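Local coordinates for protein esterase D (Lactobacillus rhamnosus, PDB 3DKR) that probably hydrolyses carboxylic esters as a serine hydrolase of the alpha/beta-hydrolase fold, at residues Q46-G51 / D240-M245. Residues are numbered along the deposited sequence; the frame is centred on the assembly and turned at random.
Sequences QRSGYG and DVIAFM
Tyr-50 reaches across to Met-245 and lays one ring face against its methyl, joining two helices that pack side by side on the alpha/beta-hydrolase sheet: 39-47, through the turn that follows it, and the C-terminal helix 234-246. That turn is a Schellman motif, with Tyr-50 N bonded to Leu-45 O and Gly-49 N to Gln-46 O, the latter at 2.9 Å; Gly-49 suits the C-prime position because it adopts a positive phi without the penalty of a side chain. The chain is thereby redirected into strand 51-54, and Tyr-50 is turned toward the second helix. The methionine chain, flexible enough to fold back, bends at its last torsion (chi3 -76°) and brings CE over the middle of the ring. Met-245 CE lies 4.0 Å from Tyr-50 CZ and only 13° off the ring normal, a CH-pi contact; SD stands farther off above the same face, giving a Met-aromatic contact. Leu-45, from the first helix, packs against Tyr-50, Ile-242 and Met-245 alike and so continues the apolar layer. Ile-242 supplies branches for two neighbours. Its CG2 approaches the tyrosine at the ring edge, 4.4 Å from Tyr-50 CE2, whereas CG1, beside the backbone N (chi1 -69°), carries Ile-242 CD1 to within 3.7 Å of Ser-48 OG. Small and polar, Ser-48 fits this exposed border, where a short side chain can meet the isoleucine tip. Were Tyr-50 replaced by an alanine, Met-245 CE would probably lose the ring face it lies on and be free to turn, and the water-mediated link from the turn to helix 234-246 would go. A phenol suits the place, because its ring is buried while its hydroxyl reaches a water lying in the ring plane, whose O is 2.8 Å from Tyr-50 OH and which in turn donates a weak hydrogen bond to Met-245 O.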
loop_
_atom_site.group_PDB
_atom_site.type_symbol
_atom_site.label_atom_id
_atom_site.label_comp_id
_atom_site.label_asym_id
_atom_site.label_seq_id
_atom_site.Cartn_x
_atom_site.Cartn_y
_atom_site.Cartn_z
ATOM N N GLN A 46 -7.173 11.892 -10.311
ATOM C CA GLN A 46 -7.223 13.319 -10.615
ATOM C C GLN A 46 -8.120 13.607 -11.829
ATOM O O GLN A 46 -8.907 14.568 -11.808
ATOM C CB GLN A 46 -5.823 13.853 -10.874
ATOM C CG GLN A 46 -5.775 15.360 -11.080
ATOM C CD GLN A 46 -4.384 15.856 -11.371
ATOM O OE1 GLN A 46 -3.698 15.295 -12.227
ATOM N NE2 GLN A 46 -3.967 16.920 -10.693
ATOM N N ARG A 47 -8.017 12.786 -12.872
ATOM C CA ARG A 47 -8.839 12.997 -14.081
ATOM C C ARG A 47 -10.320 12.854 -13.762
ATOM O O ARG A 47 -11.165 13.421 -14.464
ATOM C CB ARG A 47 -8.465 12.060 -15.224
ATOM C CG ARG A 47 -7.050 12.225 -15.736
ATOM C CD ARG A 47 -6.877 11.521 -17.075
ATOM N NE ARG A 47 -7.018 10.066 -16.986
ATOM C CZ ARG A 47 -6.050 9.237 -16.589
ATOM N NH1 ARG A 47 -4.856 9.702 -16.221
ATOM N NH2 ARG A 47 -6.290 7.929 -16.551
ATOM N N SER A 48 -10.651 12.087 -12.720
ATOM C CA SER A 48 -12.064 11.928 -12.311
ATOM C C SER A 48 -12.449 12.896 -11.184
ATOM O O SER A 48 -13.541 12.768 -10.591
ATOM C CB SER A 48 -12.359 10.477 -11.911
ATOM O OG SER A 48 -12.506 9.639 -13.056
ATOM N N GLY A 49 -11.561 13.846 -10.884
ATOM C CA GLY A 49 -11.856 14.950 -9.982
ATOM C C GLY A 49 -11.611 14.691 -8.505
ATOM O O GLY A 49 -12.084 15.437 -7.651
ATOM N N TYR A 50 -10.862 13.637 -8.196
ATOM C CA TYR A 50 -10.542 13.350 -6.802
ATOM C C TYR A 50 -9.272 14.063 -6.353
ATOM O O TYR A 50 -8.332 14.205 -7.136
ATOM C CB TYR A 50 -10.342 11.853 -6.626
ATOM C CG TYR A 50 -11.601 11.055 -6.823
ATOM C CD1 TYR A 50 -12.570 11.005 -5.834
ATOM C CD2 TYR A 50 -11.821 10.350 -7.991
ATOM C CE1 TYR A 50 -13.738 10.272 -6.020
ATOM C CE2 TYR A 50 -12.971 9.602 -8.184
ATOM C CZ TYR A 50 -13.927 9.571 -7.195
ATOM O OH TYR A 50 -15.068 8.831 -7.394
ATOM N N GLY A 51 -9.242 14.488 -5.085
ATOM C CA GLY A 51 -7.993 14.914 -4.448
ATOM C C GLY A 51 -7.208 13.663 -4.103
ATOM O O GLY A 51 -7.802 12.611 -3.847
ATOM N N ASP A 240 -11.985 -0.014 -11.568
ATOM C CA ASP A 240 -12.634 -0.717 -10.455
ATOM C C ASP A 240 -12.661 0.141 -9.185
ATOM O O ASP A 240 -13.666 0.202 -8.473
ATOM C CB ASP A 240 -11.926 -2.042 -10.173
ATOM C CG ASP A 240 -12.061 -3.047 -11.319
ATOM O OD1 ASP A 240 -13.032 -2.924 -12.125
ATOM O OD2 ASP A 240 -11.217 -3.967 -11.405
ATOM N N VAL A 241 -11.538 0.804 -8.899
ATOM C CA VAL A 241 -11.439 1.656 -7.703
ATOM C C VAL A 241 -12.387 2.858 -7.793
ATOM O O VAL A 241 -13.065 3.232 -6.824
ATOM C CB VAL A 241 -9.976 2.138 -7.501
ATOM C CG1 VAL A 241 -9.904 3.268 -6.451
ATOM C CG2 VAL A 241 -9.062 0.938 -7.150
ATOM N N ILE A 242 -12.437 3.457 -8.972
ATOM C CA ILE A 242 -13.318 4.592 -9.190
ATOM C C ILE A 242 -14.775 4.150 -9.066
ATOM O O ILE A 242 -15.561 4.822 -8.411
ATOM C CB ILE A 242 -12.986 5.275 -10.527
ATOM C CG1 ILE A 242 -11.617 5.951 -10.415
ATOM C CG2 ILE A 242 -14.049 6.311 -10.880
ATOM C CD1 ILE A 242 -11.054 6.487 -11.723
ATOM N N ALA A 243 -15.117 2.999 -9.638
ATOM C CA ALA A 243 -16.483 2.461 -9.476
ATOM C C ALA A 243 -16.841 2.251 -7.999
ATOM O O ALA A 243 -17.954 2.562 -7.545
ATOM C CB ALA A 243 -16.634 1.173 -10.239
ATOM N N PHE A 244 -15.880 1.730 -7.241
ATOM C CA PHE A 244 -16.042 1.487 -5.810
ATOM C C PHE A 244 -16.356 2.766 -5.051
ATOM O O PHE A 244 -17.273 2.815 -4.219
ATOM C CB PHE A 244 -14.767 0.808 -5.284
ATOM C CG PHE A 244 -14.705 0.656 -3.798
ATOM C CD1 PHE A 244 -15.354 -0.405 -3.152
ATOM C CD2 PHE A 244 -13.948 1.528 -3.031
ATOM C CE1 PHE A 244 -15.262 -0.554 -1.786
ATOM C CE2 PHE A 244 -13.867 1.380 -1.650
ATOM C CZ PHE A 244 -14.511 0.344 -1.033
ATOM N N MET A 245 -15.590 3.818 -5.347
ATOM C CA MET A 245 -15.810 5.104 -4.717
ATOM C C MET A 245 -17.138 5.722 -5.139
ATOM O O MET A 245 -17.856 6.285 -4.317
ATOM C CB MET A 245 -14.641 6.031 -5.025
ATOM C CG MET A 245 -13.405 5.582 -4.268
ATOM S SD MET A 245 -12.124 6.841 -4.171
ATOM C CE MET A 245 -11.626 6.622 -5.801
HETATM O O HOH W 1 -16.887 9.064 -5.307
#